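Local structure of TlmII (Streptoalloteichus hindustanus, 4HVM) at residues 14-18 and 174-180; 276-282 and 296-302; 51-56 and 157-161; 430-434 and 445-449. The protein takes part in tallysomycin biosynthesis as a member of the condensation-domain family of nonribosomal peptide synthetases and may bind phosphopantetheine. One frame throughout, in Å; residues are numbered along the deposited sequence.

Interaction 1: residues 14-18 and 174-180; sequences RRASF and AEVADFH
R14 and F18 reach from one backbone to residues 174-180 at two separate places, with S17 resting on A177 between them. The R14 chain is extended from CG to NE. With CG anti to the backbone N (chi1 -169°), it carries the guanidinium down to the loop at A174-D178. There the flat group is bordered on two sides. The methyl group of A174 lies over the centre of one face, 4.0 Å above the plane. The methyl group of A177 meets the edge, with CB 3.5 Å from NE of R14. D178 comes in obliquely, and its OD2 is 3.6 Å from R14 NH1. This is a long salt bridge. OD2 stands far off the plane of the guanidinium, so charge alone joins the pair.

In the middle, S17 CB lies 3.2 Å from A177 O. S17 is the N-cap of helix 18-27, and its backbone N bonds to the side chain of Q20.

At the far end the rings of F18 and H180 lie at a slant, with planes at 43° and centroids 4.5 Å apart. H180 CD2 approaches F18 CB at 3.5 Å, and the carbonyl oxygen of F179 sits 3.4 Å from F18 CD1. H180 ND1 bonds to the backbone N of L182, which ties down that side of the imidazole.

An alanine at R14 would probably leave D178 without this charged neighbour and open a gap beside the A174 and A177 methyl groups. The R14-D178 attraction is long and has no N-H aimed at the oxygen, so most of the hold probably comes from the methyl and ring contacts.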
loop_
_atom_site.group_PDB
_atom_site.type_symbol
_atom_site.label_atom_id
_atom_site.label_comp_id
_atom_site.label_asym_id
_atom_site.label_seq_id
_atom_site.Cartn_x
_atom_site.Cartn_y
_atom_site.Cartn_z
ATOM N N ARG A 14 -18.617 14.227 9.929
ATOM C CA ARG A 14 -17.808 13.503 10.899
ATOM C C ARG A 14 -16.347 13.941 10.814
ATOM O O ARG A 14 -15.845 14.259 9.736
ATOM C CB ARG A 14 -17.933 11.994 10.677
ATOM C CG ARG A 14 -17.346 11.145 11.793
ATOM C CD ARG A 14 -17.631 9.667 11.579
ATOM N NE ARG A 14 -17.245 8.868 12.737
ATOM C CZ ARG A 14 -18.034 8.635 13.782
ATOM N NH1 ARG A 14 -17.601 7.895 14.794
ATOM N NH2 ARG A 14 -19.259 9.142 13.816
ATOM N N ARG A 15 -15.671 13.965 11.956
ATOM C CA ARG A 15 -14.264 14.335 11.997
ATOM C C ARG A 15 -13.425 13.256 11.321
ATOM O O ARG A 15 -13.753 12.073 11.380
ATOM C CB ARG A 15 -13.809 14.527 13.443
ATOM C CG ARG A 15 -12.505 15.291 13.603
ATOM C CD ARG A 15 -12.664 16.744 13.180
ATOM N NE ARG A 15 -11.587 17.587 13.692
ATOM C CZ ARG A 15 -10.444 17.817 13.054
ATOM N NH1 ARG A 15 -10.218 17.265 11.868
ATOM N NH2 ARG A 15 -9.525 18.600 13.602
ATOM N N ALA A 16 -12.341 13.671 10.673
ATOM C CA ALA A 16 -11.460 12.736 9.983
ATOM C C ALA A 16 -10.551 12.020 10.972
ATOM O O ALA A 16 -10.181 12.581 12.003
ATOM C CB ALA A 16 -10.636 13.456 8.935
ATOM N N SER A 17 -10.183 10.785 10.645
ATOM C CA SER A 17 -9.316 9.986 11.509
ATOM C C SER A 17 -7.865 10.464 11.458
ATOM O O SER A 17 -7.513 11.325 10.653
ATOM C CB SER A 17 -9.400 8.502 11.140
ATOM O OG SER A 17 -8.855 8.255 9.856
ATOM N N PHE A 18 -7.024 9.891 12.313
ATOM C CA PHE A 18 -5.634 10.330 12.433
ATOM C C PHE A 18 -4.767 9.961 11.224
ATOM O O PHE A 18 -3.799 10.658 10.910
ATOM C CB PHE A 18 -5.018 9.794 13.727
ATOM C CG PHE A 18 -4.648 8.340 13.674
ATOM C CD1 PHE A 18 -5.617 7.349 13.726
ATOM C CD2 PHE A 18 -3.319 7.966 13.588
ATOM C CE1 PHE A 18 -5.257 6.006 13.683
ATOM C CE2 PHE A 18 -2.955 6.635 13.547
ATOM C CZ PHE A 18 -3.923 5.653 13.593
ATOM N N ALA A 174 -16.985 4.112 10.803
ATOM C CA ALA A 174 -17.455 5.141 11.722
ATOM C C ALA A 174 -17.165 4.780 13.180
ATOM O O ALA A 174 -16.964 5.657 14.023
ATOM C CB ALA A 174 -18.939 5.375 11.517
ATOM N N GLU A 175 -17.136 3.484 13.471
ATOM C CA GLU A 175 -16.900 3.013 14.832
ATOM C C GLU A 175 -15.450 3.210 15.268
ATOM O O GLU A 175 -15.160 3.264 16.464
ATOM C CB GLU A 175 -17.283 1.537 14.968
ATOM C CG GLU A 175 -18.737 1.226 14.651
ATOM C CD GLU A 175 -19.086 -0.235 14.886
ATOM O OE1 GLU A 175 -18.218 -0.983 15.386
ATOM O OE2 GLU A 175 -20.229 -0.630 14.569
ATOM N N VAL A 176 -14.543 3.314 14.300
ATOM C CA VAL A 176 -13.118 3.434 14.599
ATOM C C VAL A 176 -12.492 4.701 14.019
ATOM O O VAL A 176 -11.270 4.838 13.990
ATOM C CB VAL A 176 -12.327 2.208 14.098
ATOM C CG1 VAL A 176 -12.795 0.947 14.808
ATOM C CG2 VAL A 176 -12.472 2.061 12.591
ATOM N N ALA A 177 -13.330 5.623 13.559
ATOM C CA ALA A 177 -12.840 6.881 13.010
ATOM C C ALA A 177 -12.170 7.721 14.091
ATOM O O ALA A 177 -11.212 8.445 13.820
ATOM C CB ALA A 177 -13.966 7.652 12.359
ATOM N N ASP A 178 -12.676 7.618 15.316
ATOM C CA ASP A 178 -12.128 8.368 16.440
ATOM C C ASP A 178 -11.001 7.596 17.115
ATOM O O ASP A 178 -10.350 8.108 18.025
ATOM C CB ASP A 178 -13.223 8.672 17.463
ATOM C CG ASP A 178 -14.423 9.366 16.846
ATOM O OD1 ASP A 178 -14.256 10.025 15.797
ATOM O OD2 ASP A 178 -15.531 9.252 17.412
ATOM N N PHE A 179 -10.774 6.364 16.667
ATOM C CA PHE A 179 -9.774 5.501 17.290
ATOM C C PHE A 179 -8.345 5.983 17.059
ATOM O O PHE A 179 -7.992 6.432 15.969
ATOM C CB PHE A 179 -9.921 4.054 16.813
ATOM C CG PHE A 179 -8.853 3.136 17.334
ATOM C CD1 PHE A 179 -8.872 2.713 18.654
ATOM C CD2 PHE A 179 -7.833 2.694 16.505
ATOM C CE1 PHE A 179 -7.894 1.869 19.140
ATOM C CE2 PHE A 179 -6.851 1.848 16.985
ATOM C CZ PHE A 179 -6.882 1.435 18.305
ATOM N N HIS A 180 -7.530 5.876 18.104
ATOM C CA HIS A 180 -6.124 6.256 18.044
ATOM C C HIS A 180 -5.329 5.347 18.972
ATOM O O HIS A 180 -5.636 5.250 20.160
ATOM C CB HIS A 180 -5.950 7.716 18.466
ATOM C CG HIS A 180 -4.669 8.336 17.997
ATOM N ND1 HIS A 180 -3.433 7.933 18.455
ATOM C CD2 HIS A 180 -4.436 9.340 17.119
ATOM C CE1 HIS A 180 -2.493 8.657 17.873
ATOM N NE2 HIS A 180 -3.075 9.518 17.058
#

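Interaction 2: residues 276-282 and 296-302; sequences YLSTEVD and LTDRVVF
L277, T279 and V281 pair with F302, V300 and D298 through six backbone hydrogen bonds, two for each antiparallel hydrogen-bonded pair. L277 N to F302 O and V300 N to T279 O are both 2.8 Å. The alternate pairs S278-V301, E280-R299 and D282-T297 are non-hydrogen-bonded. They add CA-H...O contacts, such as R299 CA to T279 O at 3.3 Å.

T297 OG1 and L296 N both bond to D146, which by sequence probably corresponds to the aspartate of the HHxxxDG motif of condensation domains, a motif that is degenerate here. E280 OE2 bonds to H362 and D282 OD1 pairs with R284. E280 and R299 lie side by side and touch through carbon, CG to CG at 3.7 Å.

On the face of L277, T279, V281, V300 and F302 the contacts between the strands are mainly apolar; D298, on the same face, bonds to Y332. F302 CG sits between its own backbone N and carbonyl carbon (chi1 65°), which swings the ring back across the neighbouring strand. L277 CB lies over one ring face, and T279 CG2 is 3.5 Å from F302 CE1. V281 CG2 meets V300 CG2 at 3.9 Å.

Strand 297-305 is an outermost strand of the six-stranded sheet, and strand 274-282 separates it from strand 359-361. F325 of helix 314-330 and A246 of helix 241-255 pack on the F302 face, and Y335 of helix 335-344 on the R299 and V301 face.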
loop_
_atom_site.group_PDB
_atom_site.type_symbol
_atom_site.label_atom_id
_atom_site.label_comp_id
_atom_site.label_asym_id
_atom_site.label_seq_id
_atom_site.Cartn_x
_atom_site.Cartn_y
_atom_site.Cartn_z
ATOM N N TYR A 276 18.285 2.146 7.615
ATOM C CA TYR A 276 16.887 2.377 7.983
ATOM C C TYR A 276 15.913 2.260 6.817
ATOM O O TYR A 276 16.096 2.877 5.771
ATOM C CB TYR A 276 16.727 3.726 8.682
ATOM C CG TYR A 276 17.112 3.666 10.136
ATOM C CD1 TYR A 276 18.446 3.700 10.522
ATOM C CD2 TYR A 276 16.144 3.559 11.124
ATOM C CE1 TYR A 276 18.805 3.637 11.855
ATOM C CE2 TYR A 276 16.489 3.496 12.457
ATOM C CZ TYR A 276 17.820 3.535 12.819
ATOM O OH TYR A 276 18.154 3.471 14.151
ATOM N N LEU A 277 14.868 1.466 7.020
ATOM C CA LEU A 277 13.890 1.182 5.980
ATOM C C LEU A 277 12.499 1.662 6.375
ATOM O O LEU A 277 12.281 2.126 7.493
ATOM C CB LEU A 277 13.837 -0.319 5.685
ATOM C CG LEU A 277 14.982 -1.015 4.949
ATOM C CD1 LEU A 277 16.258 -1.105 5.783
ATOM C CD2 LEU A 277 14.545 -2.404 4.512
ATOM N N SER A 278 11.557 1.533 5.450
ATOM C CA SER A 278 10.165 1.861 5.721
ATOM C C SER A 278 9.252 0.776 5.161
ATOM O O SER A 278 9.431 0.329 4.029
ATOM C CB SER A 278 9.802 3.214 5.108
ATOM O OG SER A 278 8.411 3.461 5.212
ATOM N N THR A 279 8.279 0.350 5.957
ATOM C CA THR A 279 7.295 -0.620 5.491
ATOM C C THR A 279 5.928 -0.318 6.089
ATOM O O THR A 279 5.827 0.403 7.081
ATOM C CB THR A 279 7.706 -2.065 5.839
ATOM O OG1 THR A 279 6.816 -2.991 5.203
ATOM C CG2 THR A 279 7.679 -2.286 7.343
ATOM N N GLU A 280 4.878 -0.871 5.490
ATOM C CA GLU A 280 3.525 -0.640 5.985
ATOM C C GLU A 280 3.112 -1.672 7.030
ATOM O O GLU A 280 3.678 -2.762 7.106
ATOM C CB GLU A 280 2.517 -0.622 4.834
ATOM C CG GLU A 280 2.604 0.614 3.959
ATOM C CD GLU A 280 3.195 0.324 2.596
ATOM O OE1 GLU A 280 2.741 -0.644 1.948
ATOM O OE2 GLU A 280 4.110 1.065 2.176
ATOM N N VAL A 281 2.125 -1.306 7.842
ATOM C CA VAL A 281 1.569 -2.197 8.849
ATOM C C VAL A 281 0.052 -2.055 8.871
ATOM O O VAL A 281 -0.464 -0.943 8.944
ATOM C CB VAL A 281 2.130 -1.879 10.249
ATOM C CG1 VAL A 281 1.265 -2.505 11.332
ATOM C CG2 VAL A 281 3.563 -2.362 10.365
ATOM N N ASP A 282 -0.656 -3.177 8.789
ATOM C CA ASP A 282 -2.111 -3.170 8.859
ATOM C C ASP A 282 -2.523 -3.206 10.323
ATOM O O ASP A 282 -2.240 -4.174 11.031
ATOM C CB ASP A 282 -2.698 -4.373 8.116
ATOM C CG ASP A 282 -4.189 -4.238 7.867
ATOM O OD1 ASP A 282 -4.834 -3.406 8.541
ATOM O OD2 ASP A 282 -4.718 -4.961 6.997
ATOM N N LEU A 296 -6.696 2.014 7.526
ATOM C CA LEU A 296 -6.151 1.507 8.779
ATOM C C LEU A 296 -4.736 0.952 8.590
ATOM O O LEU A 296 -4.269 0.125 9.372
ATOM C CB LEU A 296 -7.079 0.442 9.369
ATOM C CG LEU A 296 -8.403 0.967 9.930
ATOM C CD1 LEU A 296 -9.249 -0.176 10.452
ATOM C CD2 LEU A 296 -8.161 1.996 11.026
ATOM N N THR A 297 -4.062 1.417 7.543
ATOM C CA THR A 297 -2.697 0.995 7.266
ATOM C C THR A 297 -1.755 2.179 7.439
ATOM O O THR A 297 -2.012 3.268 6.924
ATOM C CB THR A 297 -2.551 0.433 5.840
ATOM O OG1 THR A 297 -3.456 -0.664 5.661
ATOM C CG2 THR A 297 -1.127 -0.041 5.599
ATOM N N ASP A 298 -0.670 1.962 8.172
ATOM C CA ASP A 298 0.298 3.017 8.435
ATOM C C ASP A 298 1.719 2.522 8.190
ATOM O O ASP A 298 1.968 1.319 8.158
ATOM C CB ASP A 298 0.154 3.514 9.872
ATOM C CG ASP A 298 0.852 4.837 10.105
ATOM O OD1 ASP A 298 1.025 5.614 9.139
ATOM O OD2 ASP A 298 1.220 5.102 11.266
ATOM N N ARG A 299 2.644 3.460 8.015
ATOM C CA ARG A 299 4.043 3.125 7.770
ATOM C C ARG A 299 4.883 3.220 9.043
ATOM O O ARG A 299 4.729 4.153 9.832
ATOM C CB ARG A 299 4.622 4.040 6.690
ATOM C CG ARG A 299 4.112 3.745 5.291
ATOM C CD ARG A 299 4.595 4.794 4.300
ATOM N NE ARG A 299 3.908 6.070 4.475
ATOM C CZ ARG A 299 4.169 7.165 3.767
ATOM N NH1 ARG A 299 5.111 7.147 2.833
ATOM N NH2 ARG A 299 3.488 8.280 3.996
ATOM N N VAL A 300 5.764 2.245 9.242
ATOM C CA VAL A 300 6.705 2.285 10.356
ATOM C C VAL A 300 8.146 2.366 9.851
ATOM O O VAL A 300 8.487 1.780 8.825
ATOM C CB VAL A 300 6.533 1.079 11.305
ATOM C CG1 VAL A 300 5.131 1.066 11.887
ATOM C CG2 VAL A 300 6.815 -0.222 10.580
ATOM N N VAL A 301 8.982 3.110 10.568
ATOM C CA VAL A 301 10.390 3.239 10.215
ATOM C C VAL A 301 11.241 2.438 11.193
ATOM O O VAL A 301 11.166 2.647 12.404
ATOM C CB VAL A 301 10.835 4.710 10.237
ATOM C CG1 VAL A 301 12.316 4.824 9.918
ATOM C CG2 VAL A 301 10.003 5.524 9.257
ATOM N N PHE A 302 12.035 1.509 10.670
ATOM C CA PHE A 302 12.875 0.656 11.509
ATOM C C PHE A 302 14.275 0.518 10.931
ATOM O O PHE A 302 14.479 0.705 9.732
ATOM C CB PHE A 302 12.241 -0.727 11.694
ATOM C CG PHE A 302 12.143 -1.528 10.428
ATOM C CD1 PHE A 302 11.131 -1.286 9.515
ATOM C CD2 PHE A 302 13.052 -2.538 10.160
ATOM C CE1 PHE A 302 11.041 -2.023 8.353
ATOM C CE2 PHE A 302 12.962 -3.279 9.004
ATOM C CZ PHE A 302 11.956 -3.023 8.100
#

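Interaction 3: residues 51-56 and 157-161; sequences RLAAAA and VWQAY
A55 is the small bump at the centre of this helix pair. Its CB drops into a shallow hollow formed by V157, A160 and Y161, 3.8 Å from A160 CB and 3.5 Å from V157 O. Alanine on both sides lets the axes approach to 8.1 Å, crossing at 124°. V157 returns the fit: its CG1 lies against the A56 backbone, 3.9 Å from A56 N.

L52 is the larger knob. Its CD1 sits 4.0 Å from the centroid of the W158 six-membered ring, only 9° off the ring normal, in a CH-pi contact. The same methyl group also touches V157. The Y161 ring turns its edge to the L52 backbone, with CD1 3.6 Å from L52 CA. Y161 OH bonds to the backbone N of D48.

R51 bends at chi2 (64°). Its CG lies 3.5 Å from Y161 CE1, and its guanidinium turns back over Y161 CA. An alanine in place of R51 would probably uncover this side of the Y161 ring and take a positive charge from beside the A160 and Y161 carbonyls.

L52 and V157 also pack on strands 122-128 and 133-141. Two helices packed on one sheet are consistent with the layered alpha/beta lobes of condensation domains, which belong to the CoA-acyltransferase clan.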
loop_
_atom_site.group_PDB
_atom_site.type_symbol
_atom_site.label_atom_id
_atom_site.label_comp_id
_atom_site.label_asym_id
_atom_site.label_seq_id
_atom_site.Cartn_x
_atom_site.Cartn_y
_atom_site.Cartn_z
ATOM N N ARG A 51 -26.574 -7.628 -13.758
ATOM C CA ARG A 51 -26.648 -8.173 -12.411
ATOM C C ARG A 51 -25.420 -7.756 -11.615
ATOM O O ARG A 51 -25.514 -7.431 -10.432
ATOM C CB ARG A 51 -26.757 -9.698 -12.448
ATOM C CG ARG A 51 -26.871 -10.342 -11.077
ATOM C CD ARG A 51 -28.151 -9.914 -10.375
ATOM N NE ARG A 51 -28.124 -10.208 -8.943
ATOM C CZ ARG A 51 -27.756 -9.337 -8.008
ATOM N NH1 ARG A 51 -27.382 -8.109 -8.348
ATOM N NH2 ARG A 51 -27.764 -9.690 -6.730
ATOM N N LEU A 52 -24.266 -7.766 -12.273
ATOM C CA LEU A 52 -23.020 -7.360 -11.639
ATOM C C LEU A 52 -23.007 -5.859 -11.378
ATOM O O LEU A 52 -22.512 -5.405 -10.345
ATOM C CB LEU A 52 -21.826 -7.758 -12.506
ATOM C CG LEU A 52 -20.433 -7.449 -11.950
ATOM C CD1 LEU A 52 -20.208 -8.127 -10.604
ATOM C CD2 LEU A 52 -19.369 -7.866 -12.949
ATOM N N ALA A 53 -23.556 -5.096 -12.320
ATOM C CA ALA A 53 -23.656 -3.648 -12.181
ATOM C C ALA A 53 -24.567 -3.281 -11.017
ATOM O O ALA A 53 -24.291 -2.339 -10.276
ATOM C CB ALA A 53 -24.173 -3.027 -13.470
ATOM N N ALA A 54 -25.651 -4.036 -10.859
ATOM C CA ALA A 54 -26.574 -3.821 -9.756
ATOM C C ALA A 54 -25.904 -4.161 -8.432
ATOM O O ALA A 54 -26.160 -3.522 -7.410
ATOM C CB ALA A 54 -27.822 -4.662 -9.945
ATOM N N ALA A 55 -25.038 -5.170 -8.458
ATOM C CA ALA A 55 -24.324 -5.591 -7.263
ATOM C C ALA A 55 -23.364 -4.503 -6.801
ATOM O O ALA A 55 -23.197 -4.276 -5.602
ATOM C CB ALA A 55 -23.574 -6.888 -7.520
ATOM N N ALA A 56 -22.738 -3.832 -7.761
ATOM C CA ALA A 56 -21.792 -2.767 -7.452
ATOM C C ALA A 56 -22.498 -1.596 -6.781
ATOM O O ALA A 56 -21.992 -1.026 -5.813
ATOM C CB ALA A 56 -21.088 -2.308 -8.710
ATOM N N VAL A 157 -18.557 -6.930 -3.825
ATOM C CA VAL A 157 -19.368 -6.786 -5.028
ATOM C C VAL A 157 -19.725 -8.152 -5.605
ATOM O O VAL A 157 -20.869 -8.396 -5.985
ATOM C CB VAL A 157 -18.658 -5.935 -6.098
ATOM C CG1 VAL A 157 -19.493 -5.872 -7.367
ATOM C CG2 VAL A 157 -18.384 -4.536 -5.566
ATOM N N TRP A 158 -18.744 -9.043 -5.660
ATOM C CA TRP A 158 -18.987 -10.398 -6.139
ATOM C C TRP A 158 -19.874 -11.186 -5.179
ATOM O O TRP A 158 -20.626 -12.066 -5.596
ATOM C CB TRP A 158 -17.668 -11.133 -6.381
ATOM C CG TRP A 158 -17.007 -10.754 -7.676
ATOM C CD1 TRP A 158 -15.854 -10.041 -7.833
ATOM C CD2 TRP A 158 -17.472 -11.062 -8.996
ATOM N NE1 TRP A 158 -15.568 -9.893 -9.173
ATOM C CE2 TRP A 158 -16.548 -10.511 -9.906
ATOM C CE3 TRP A 158 -18.578 -11.754 -9.495
ATOM C CZ2 TRP A 158 -16.697 -10.632 -11.288
ATOM C CZ3 TRP A 158 -18.726 -11.872 -10.867
ATOM C CH2 TRP A 158 -17.791 -11.314 -11.747
ATOM N N GLN A 159 -19.778 -10.869 -3.891
ATOM C CA GLN A 159 -20.652 -11.479 -2.898
ATOM C C GLN A 159 -22.104 -11.082 -3.143
ATOM O O GLN A 159 -23.010 -11.911 -3.036
ATOM C CB GLN A 159 -20.235 -11.081 -1.480
ATOM C CG GLN A 159 -19.062 -11.873 -0.916
ATOM C CD GLN A 159 -18.819 -11.591 0.559
ATOM O OE1 GLN A 159 -19.394 -10.663 1.131
ATOM N NE2 GLN A 159 -17.966 -12.397 1.184
ATOM N N ALA A 160 -22.316 -9.812 -3.471
ATOM C CA ALA A 160 -23.651 -9.299 -3.746
ATOM C C ALA A 160 -24.215 -9.916 -5.017
ATOM O O ALA A 160 -25.425 -10.105 -5.140
ATOM C CB ALA A 160 -23.624 -7.782 -3.856
ATOM N N TYR A 161 -23.328 -10.236 -5.955
ATOM C CA TYR A 161 -23.720 -10.831 -7.228
ATOM C C TYR A 161 -24.394 -12.185 -7.029
ATOM O O TYR A 161 -25.293 -12.558 -7.784
ATOM C CB TYR A 161 -22.496 -10.973 -8.137
ATOM C CG TYR A 161 -22.782 -11.575 -9.494
ATOM C CD1 TYR A 161 -23.290 -10.798 -10.527
ATOM C CD2 TYR A 161 -22.528 -12.919 -9.750
ATOM C CE1 TYR A 161 -23.545 -11.340 -11.774
ATOM C CE2 TYR A 161 -22.782 -13.471 -10.995
ATOM C CZ TYR A 161 -23.290 -12.677 -12.002
ATOM O OH TYR A 161 -23.544 -13.223 -13.241
#

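Interaction 4: residues 430-434 and 445-449; sequences IVLDQ and ALLDG
L432 and L447 face each other across a strand-to-helix contact in which strand 430-434 and helix 445-449 run roughly antiparallel, at 145°, with axes 10.3 Å apart. This is a helix lying on a beta-sheet, the layered alpha/beta arrangement of the condensation fold. The helix follows the strand in the chain after a short connection that is partly unmodelled.

I430, L432 and Q434 point toward the helix; V431 points away. L432 is the central side chain of the contact. A chi1 of 172° sets its CG anti to the main-chain N, which carries CD2 out to the helix. CD2 then lies between two leucines, 4.1 Å from L447 CG and 4.2 Å from L446 CB. L432 and L447 run alongside each other, pointing opposite ways. L447 also reaches along the strand to I430, where its CD2 meets I430 CG2 at 4.3 Å.

Other parts close the layer. Strand 427-434 lies between strands 216-223 and 417-424, and L447 also touches S218 and L220 of the former. W252 of helix 241-255 packs on L446, and M245 of the same helix on I430.

Q434 is the polar edge of the contact. Its side chain bends at chi2 and crosses L446 obliquely. Q434 OE1 is hydrogen-bonded to T417 OG1 and lies 3.8 Å from L446 CD1.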
loop_
_atom_site.group_PDB
_atom_site.type_symbol
_atom_site.label_atom_id
_atom_site.label_comp_id
_atom_site.label_asym_id
_atom_site.label_seq_id
_atom_site.Cartn_x
_atom_site.Cartn_y
_atom_site.Cartn_z
ATOM N N ILE A 430 8.258 -9.022 -8.294
ATOM C CA ILE A 430 8.873 -7.950 -7.523
ATOM C C ILE A 430 9.133 -6.727 -8.403
ATOM O O ILE A 430 9.945 -6.776 -9.326
ATOM C CB ILE A 430 10.195 -8.412 -6.888
ATOM C CG1 ILE A 430 9.945 -9.587 -5.944
ATOM C CG2 ILE A 430 10.852 -7.268 -6.147
ATOM C CD1 ILE A 430 11.205 -10.142 -5.308
ATOM N N VAL A 431 8.434 -5.632 -8.123
ATOM C CA VAL A 431 8.604 -4.411 -8.902
ATOM C C VAL A 431 9.521 -3.428 -8.181
ATOM O O VAL A 431 9.221 -2.980 -7.075
ATOM C CB VAL A 431 7.258 -3.732 -9.201
ATOM C CG1 VAL A 431 7.470 -2.525 -10.091
ATOM C CG2 VAL A 431 6.300 -4.713 -9.856
ATOM N N LEU A 432 10.640 -3.093 -8.817
ATOM C CA LEU A 432 11.656 -2.246 -8.195
ATOM C C LEU A 432 11.719 -0.873 -8.842
ATOM O O LEU A 432 11.850 -0.759 -10.059
ATOM C CB LEU A 432 13.032 -2.908 -8.279
ATOM C CG LEU A 432 14.228 -2.067 -7.841
ATOM C CD1 LEU A 432 14.198 -1.824 -6.342
ATOM C CD2 LEU A 432 15.534 -2.731 -8.255
ATOM N N ASP A 433 11.635 0.168 -8.019
ATOM C CA ASP A 433 11.754 1.544 -8.491
ATOM C C ASP A 433 12.994 2.186 -7.876
ATOM O O ASP A 433 13.048 2.411 -6.670
ATOM C CB ASP A 433 10.503 2.345 -8.126
ATOM C CG ASP A 433 9.256 1.829 -8.823
ATOM O OD1 ASP A 433 9.325 1.539 -10.036
ATOM O OD2 ASP A 433 8.211 1.700 -8.153
ATOM N N GLN A 434 13.992 2.478 -8.703
ATOM C CA GLN A 434 15.259 3.002 -8.199
ATOM C C GLN A 434 15.610 4.387 -8.721
ATOM O O GLN A 434 15.116 4.820 -9.759
ATOM C CB GLN A 434 16.405 2.037 -8.511
ATOM C CG GLN A 434 16.467 0.844 -7.584
ATOM C CD GLN A 434 17.890 0.465 -7.220
ATOM O OE1 GLN A 434 18.339 0.699 -6.097
ATOM N NE2 GLN A 434 18.605 -0.129 -8.168
ATOM N N ALA A 445 20.990 -5.101 -10.957
ATOM C CA ALA A 445 21.982 -5.884 -10.231
ATOM C C ALA A 445 21.451 -6.231 -8.846
ATOM O O ALA A 445 21.908 -7.183 -8.212
ATOM C CB ALA A 445 23.283 -5.110 -10.119
ATOM N N LEU A 446 20.485 -5.443 -8.386
ATOM C CA LEU A 446 19.814 -5.694 -7.121
ATOM C C LEU A 446 18.906 -6.910 -7.260
ATOM O O LEU A 446 18.856 -7.764 -6.375
ATOM C CB LEU A 446 19.003 -4.463 -6.705
ATOM C CG LEU A 446 18.459 -4.365 -5.278
ATOM C CD1 LEU A 446 18.270 -2.906 -4.900
ATOM C CD2 LEU A 446 17.149 -5.117 -5.116
ATOM N N LEU A 447 18.188 -6.985 -8.374
ATOM C CA LEU A 447 17.237 -8.072 -8.585
ATOM C C LEU A 447 17.907 -9.421 -8.837
ATOM O O LEU A 447 17.352 -10.465 -8.496
ATOM C CB LEU A 447 16.266 -7.738 -9.717
ATOM C CG LEU A 447 15.282 -6.606 -9.414
ATOM C CD1 LEU A 447 14.220 -6.520 -10.493
ATOM C CD2 LEU A 447 14.646 -6.790 -8.047
ATOM N N ASP A 448 19.093 -9.398 -9.437
ATOM C CA ASP A 448 19.874 -10.615 -9.609
ATOM C C ASP A 448 20.422 -11.059 -8.260
ATOM O O ASP A 448 20.628 -12.250 -8.023
ATOM C CB ASP A 448 21.020 -10.402 -10.598
ATOM C CG ASP A 448 20.541 -10.275 -12.033
ATOM O OD1 ASP A 448 20.035 -11.276 -12.586
ATOM O OD2 ASP A 448 20.688 -9.178 -12.614
ATOM N N GLY A 449 20.657 -10.090 -7.379
ATOM C CA GLY A 449 21.132 -10.370 -6.035
ATOM C C GLY A 449 20.055 -10.985 -5.161
ATOM O O GLY A 449 20.297 -11.970 -4.464
#

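In the fold
Interaction 3 is nested in the chain loop that interaction 1 closes. Interactions 2 and 4 both reach the six-stranded sheet: interaction 2 pairs two of its strands, whereas interaction 4 lays a helix on another. Their centres are 20 Å apart. Interaction 2 lies nearest the middle of the chain and depends on backbone hydrogen bonds. Interactions 3 and 4 are buried and mainly apolar, one between helices and one between sheet and helix. Interaction 1 is partly buried and mixes charge with ring contacts. It comes within about 4 Å of interaction 2, nearest atoms, without touching it.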